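Local coordinates for protein lipoxygenase (Cyanothece sp., PDB 5EK8) that is a 9R-lipoxygenase with a non-heme iron, probably adding molecular oxygen to polyunsaturated fatty acids, at residues N271-S276 against G302-T307; R384-P389 against E465-F470. All blocks are in the same frame, centred on the assembly; numbering follows the deposited sequence.

How the contacts relate
The two contacts are separate pieces of the chain's architecture: their centres are 38 Å apart, and about 26 Å still lies between their nearest atoms. They follow in series, contact 1 closing before contact 2 opens. Contact 1 lies about 31 Å from the centre of the chain, in an antiparallel sheet; contact 2, at about 19 Å, joins two helices. Neither lies at the iron or sodium site. Contact 2 nevertheless packs against helix 549-574 through Cys559 and Ile563, and that helix also carries the iron ligands His570 and Asn574. Segment 384-389 follows closely on helix 337-377, which supplies His359 and His364.

Contact 1 (N271-S276 against G302-T307); sequences NQFKMS and GKLFPT
Phe273 and Leu304 bring their backbones to 8.8 Å (CA to CA), and Gln272 and Thr307 to 9.2 Å (again CA to CA), spacings too wide for neighbouring strands, and no hydrogen bond joins the two segments. The explanation lies in the topology of a six-stranded antiparallel sheet. Strands 272-277 and 303-313 are second neighbours, each paired antiparallel with strand 291-300 between them, so what meets here are side chains reaching past the middle strand. Backbone bonds from Phe273 to Phe297 and from Met275 to Ala295 tie segment 271-276 to that strand.

The main apolar meeting is between Phe273 and Leu304, whose CB atoms both point toward the opposing segment. Phe273 CD2 lies 4.1 Å from Leu304 CD2, one ring corner against one methyl branch, the methyl approaching the ring obliquely and the two side chains crossing at about a right angle. In Leu304, CG is anti to the carbonyl carbon (chi1 -86°), which carries the branched end toward the ring. Phe273 also packs on Leu299 of the middle strand and on the loop residues Leu263 and Ile446, while Leu304 links the sheet to helix 247-256 by resting on Val251 and Leu255.

Gln272 and Thr307 meet more loosely. The CB of Gln272 points away, but its long side chain bends back until its end comes near Thr307. Both residues touch Val298, the neighbour of Leu299 along the strand, whose side chain lies on the opposite face of the sheet. No hydrogen bond joins the two residues, and the Thr307 hydroxyl finds a partner in the middle strand: OG1 makes a weak hydrogen bond with the backbone O of Tyr296.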
# COMPACT_ATOMS: atom_id res chain seq x y z
N ASN A 271 -13.80 23.53 -22.82
CA ASN A 271 -12.37 23.79 -22.89
C ASN A 271 -11.84 24.33 -21.57
O ASN A 271 -10.64 24.52 -21.39
CB ASN A 271 -12.04 24.77 -24.02
CG ASN A 271 -12.12 24.12 -25.39
OD1 ASN A 271 -11.78 22.95 -25.56
ND2 ASN A 271 -12.58 24.88 -26.37
N GLN A 272 -12.76 24.58 -20.64
CA GLN A 272 -12.39 25.07 -19.31
C GLN A 272 -12.27 23.91 -18.33
O GLN A 272 -13.09 23.00 -18.33
CB GLN A 272 -13.41 26.08 -18.80
CG GLN A 272 -13.26 27.46 -19.42
CD GLN A 272 -11.99 28.15 -18.97
OE1 GLN A 272 -11.53 27.96 -17.84
NE2 GLN A 272 -11.41 28.96 -19.85
N PHE A 273 -11.22 23.95 -17.51
CA PHE A 273 -10.92 22.90 -16.55
C PHE A 273 -10.57 23.52 -15.21
O PHE A 273 -10.29 24.71 -15.14
CB PHE A 273 -9.77 22.02 -17.04
CG PHE A 273 -10.13 21.10 -18.17
CD1 PHE A 273 -10.40 19.76 -17.93
CD2 PHE A 273 -10.18 21.56 -19.47
CE1 PHE A 273 -10.72 18.91 -18.96
CE2 PHE A 273 -10.51 20.71 -20.51
CZ PHE A 273 -10.78 19.38 -20.26
N LYS A 274 -10.60 22.71 -14.17
CA LYS A 274 -10.20 23.17 -12.84
C LYS A 274 -9.92 22.01 -11.90
O LYS A 274 -10.33 20.88 -12.15
CB LYS A 274 -11.28 24.07 -12.24
CG LYS A 274 -12.53 23.34 -11.81
CD LYS A 274 -13.48 24.25 -11.04
CE LYS A 274 -12.86 24.72 -9.74
NZ LYS A 274 -13.88 25.42 -8.90
N MET A 275 -9.21 22.32 -10.82
CA MET A 275 -8.97 21.36 -9.75
C MET A 275 -9.13 22.05 -8.40
O MET A 275 -8.61 23.15 -8.18
CB MET A 275 -7.59 20.73 -9.88
CG MET A 275 -7.31 19.61 -8.87
SD MET A 275 -7.97 17.99 -9.32
CE MET A 275 -9.66 18.09 -8.73
N SER A 276 -9.88 21.41 -7.51
CA SER A 276 -10.25 22.02 -6.25
C SER A 276 -9.68 21.26 -5.06
O SER A 276 -9.82 20.04 -4.96
CB SER A 276 -11.78 22.09 -6.11
OG SER A 276 -12.37 22.75 -7.22
N GLY A 302 -4.87 21.38 -27.85
CA GLY A 302 -4.28 20.19 -27.26
C GLY A 302 -3.25 20.49 -26.19
O GLY A 302 -2.48 19.62 -25.79
N LYS A 303 -3.25 21.73 -25.72
CA LYS A 303 -2.35 22.14 -24.65
C LYS A 303 -3.18 22.71 -23.50
O LYS A 303 -4.22 23.33 -23.73
CB LYS A 303 -1.34 23.17 -25.14
CG LYS A 303 0.06 23.01 -24.56
CD LYS A 303 0.89 22.04 -25.40
CE LYS A 303 2.27 21.83 -24.80
NZ LYS A 303 3.04 20.81 -25.56
N LEU A 304 -2.71 22.51 -22.27
CA LEU A 304 -3.38 23.08 -21.11
C LEU A 304 -2.58 24.24 -20.53
O LEU A 304 -1.43 24.07 -20.13
CB LEU A 304 -3.60 22.01 -20.04
CG LEU A 304 -4.86 21.15 -20.13
CD1 LEU A 304 -4.83 20.08 -19.06
CD2 LEU A 304 -6.10 22.02 -20.00
N PHE A 305 -3.19 25.42 -20.49
CA PHE A 305 -2.57 26.60 -19.89
C PHE A 305 -3.33 27.00 -18.64
O PHE A 305 -4.56 26.94 -18.62
CB PHE A 305 -2.54 27.76 -20.89
CG PHE A 305 -2.00 27.40 -22.24
CD1 PHE A 305 -0.66 27.56 -22.53
CD2 PHE A 305 -2.84 26.89 -23.23
CE1 PHE A 305 -0.16 27.22 -23.77
CE2 PHE A 305 -2.35 26.56 -24.47
CZ PHE A 305 -1.00 26.72 -24.74
N PRO A 306 -2.61 27.43 -17.59
CA PRO A 306 -3.29 27.89 -16.37
C PRO A 306 -3.88 29.29 -16.54
O PRO A 306 -3.17 30.19 -16.97
CB PRO A 306 -2.18 27.88 -15.33
CG PRO A 306 -0.93 28.13 -16.12
CD PRO A 306 -1.15 27.53 -17.48
N THR A 307 -5.16 29.45 -16.23
CA THR A 307 -5.81 30.75 -16.40
C THR A 307 -5.83 31.56 -15.11
O THR A 307 -5.58 32.76 -15.12
CB THR A 307 -7.24 30.58 -16.91
OG1 THR A 307 -8.00 29.83 -15.96
CG2 THR A 307 -7.23 29.84 -18.23

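Contact 2 (R384-P389 against E465-F470); sequences RLMLTP and EYVDAF
Arg384 O is gripped by three donors of its own helix: the backbone N atoms of Leu387 and Thr388, the latter at 2.9 Å from Arg384 O, and the hydroxyl Thr388 OG1, which donates to Arg384 O at 2.6 Å. The hydroxyl comes from above the carbonyl, 47° out of its plane. The helix is kinked just beyond, where Pro389 N has no bond to the preceding turn.

Across the contact, one residue of this helix does the touching. Met386 CG is anti to the backbone N (chi1 165°), and the extended chain carries SD and CE toward helix 465-470, among the side chains of Tyr466, Val467 and Phe470. CB sits over one face of the Phe470 ring, a CH-pi contact 4.0 Å from the centroid, and SD follows obliquely at 3.7 Å from Phe470 CD1. The sulfur thus makes Met-aromatic contacts with both Phe470 and, more distantly, Tyr466.

This is a roughly antiparallel helix pair, the segment axes at 147° and 12.0 Å apart at closest approach, a spacing that the extended methionine bridges. Met386 CG also lies 3.6 Å from Tyr466 OH as the two side chains slide past each other in opposite directions. Replacing this methionine by alanine removes CG, SD and CE, and would probably leave a gap between Phe470, Tyr466 and Val467. Cys559 and Ile563 of helix 549-574 also pack on Met386, and its CE ends 3.9 Å from Tyr466 CE2, beside a methyl of Val467, CG2.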
# COMPACT_ATOMS: atom_id res chain seq x y z
N ARG A 384 -4.91 -17.47 -6.58
CA ARG A 384 -3.86 -17.24 -5.59
C ARG A 384 -2.53 -16.91 -6.27
O ARG A 384 -1.93 -15.86 -6.02
CB ARG A 384 -3.69 -18.46 -4.69
CG ARG A 384 -2.40 -18.43 -3.88
CD ARG A 384 -1.84 -19.82 -3.71
NE ARG A 384 -1.03 -19.93 -2.50
CZ ARG A 384 -0.68 -21.08 -1.94
NH1 ARG A 384 0.05 -21.09 -0.83
NH2 ARG A 384 -1.06 -22.23 -2.50
N LEU A 385 -2.10 -17.82 -7.14
CA LEU A 385 -0.86 -17.68 -7.89
C LEU A 385 -0.81 -16.37 -8.66
O LEU A 385 0.27 -15.87 -8.99
CB LEU A 385 -0.70 -18.85 -8.86
CG LEU A 385 0.17 -20.03 -8.42
CD1 LEU A 385 -0.12 -20.44 -6.99
CD2 LEU A 385 -0.03 -21.21 -9.36
N MET A 386 -1.98 -15.81 -8.94
CA MET A 386 -2.07 -14.58 -9.70
C MET A 386 -2.06 -13.34 -8.81
O MET A 386 -1.52 -12.30 -9.19
CB MET A 386 -3.33 -14.61 -10.56
CG MET A 386 -3.73 -13.28 -11.14
SD MET A 386 -5.17 -13.45 -12.19
CE MET A 386 -5.41 -11.76 -12.68
N LEU A 387 -2.63 -13.47 -7.61
CA LEU A 387 -2.83 -12.30 -6.75
C LEU A 387 -1.77 -12.11 -5.66
O LEU A 387 -1.34 -10.99 -5.40
CB LEU A 387 -4.21 -12.36 -6.09
CG LEU A 387 -5.38 -11.94 -6.98
CD1 LEU A 387 -6.69 -12.00 -6.20
CD2 LEU A 387 -5.14 -10.54 -7.52
N THR A 388 -1.34 -13.21 -5.03
CA THR A 388 -0.39 -13.13 -3.92
C THR A 388 0.90 -12.32 -4.16
O THR A 388 1.30 -11.54 -3.29
CB THR A 388 0.02 -14.54 -3.44
OG1 THR A 388 0.15 -15.41 -4.57
CG2 THR A 388 -1.03 -15.11 -2.51
N PRO A 389 1.56 -12.47 -5.34
CA PRO A 389 2.81 -11.71 -5.50
C PRO A 389 2.63 -10.19 -5.50
O PRO A 389 3.58 -9.46 -5.23
CB PRO A 389 3.34 -12.18 -6.86
CG PRO A 389 2.15 -12.68 -7.58
CD PRO A 389 1.29 -13.30 -6.52
N GLU A 465 -5.49 -8.29 -21.17
CA GLU A 465 -4.95 -9.44 -21.89
C GLU A 465 -4.50 -10.53 -20.92
O GLU A 465 -4.87 -11.70 -21.06
CB GLU A 465 -3.78 -9.04 -22.78
CG GLU A 465 -4.13 -8.13 -23.94
CD GLU A 465 -2.91 -7.78 -24.79
OE1 GLU A 465 -2.13 -8.71 -25.13
OE2 GLU A 465 -2.71 -6.58 -25.11
N TYR A 466 -3.70 -10.12 -19.94
CA TYR A 466 -3.16 -11.03 -18.95
C TYR A 466 -4.25 -11.80 -18.22
O TYR A 466 -4.23 -13.03 -18.19
CB TYR A 466 -2.29 -10.27 -17.95
CG TYR A 466 -1.92 -11.06 -16.72
CD1 TYR A 466 -1.25 -12.29 -16.82
CD2 TYR A 466 -2.21 -10.59 -15.45
CE1 TYR A 466 -0.91 -13.01 -15.70
CE2 TYR A 466 -1.86 -11.30 -14.32
CZ TYR A 466 -1.21 -12.51 -14.45
OH TYR A 466 -0.87 -13.22 -13.31
N VAL A 467 -5.20 -11.07 -17.64
CA VAL A 467 -6.28 -11.66 -16.86
C VAL A 467 -7.11 -12.62 -17.70
O VAL A 467 -7.39 -13.74 -17.27
CB VAL A 467 -7.21 -10.58 -16.26
CG1 VAL A 467 -8.43 -11.21 -15.62
CG2 VAL A 467 -6.46 -9.73 -15.26
N ASP A 468 -7.50 -12.18 -18.89
CA ASP A 468 -8.26 -13.03 -19.80
C ASP A 468 -7.52 -14.34 -20.07
O ASP A 468 -8.08 -15.43 -19.93
CB ASP A 468 -8.53 -12.31 -21.12
CG ASP A 468 -9.69 -11.33 -21.03
OD1 ASP A 468 -10.61 -11.57 -20.23
OD2 ASP A 468 -9.68 -10.32 -21.76
N ALA A 469 -6.24 -14.22 -20.44
CA ALA A 469 -5.41 -15.38 -20.73
C ALA A 469 -5.33 -16.34 -19.55
O ALA A 469 -5.60 -17.54 -19.69
CB ALA A 469 -4.02 -14.94 -21.14
N PHE A 470 -4.98 -15.81 -18.39
CA PHE A 470 -4.83 -16.60 -17.17
C PHE A 470 -6.11 -17.35 -16.84
O PHE A 470 -6.09 -18.56 -16.60
CB PHE A 470 -4.43 -15.71 -16.00
CG PHE A 470 -4.12 -16.47 -14.74
CD1 PHE A 470 -5.12 -16.78 -13.82
CD2 PHE A 470 -2.82 -16.87 -14.45
CE1 PHE A 470 -4.84 -17.47 -12.67
CE2 PHE A 470 -2.52 -17.56 -13.30
CZ PHE A 470 -3.53 -17.86 -12.40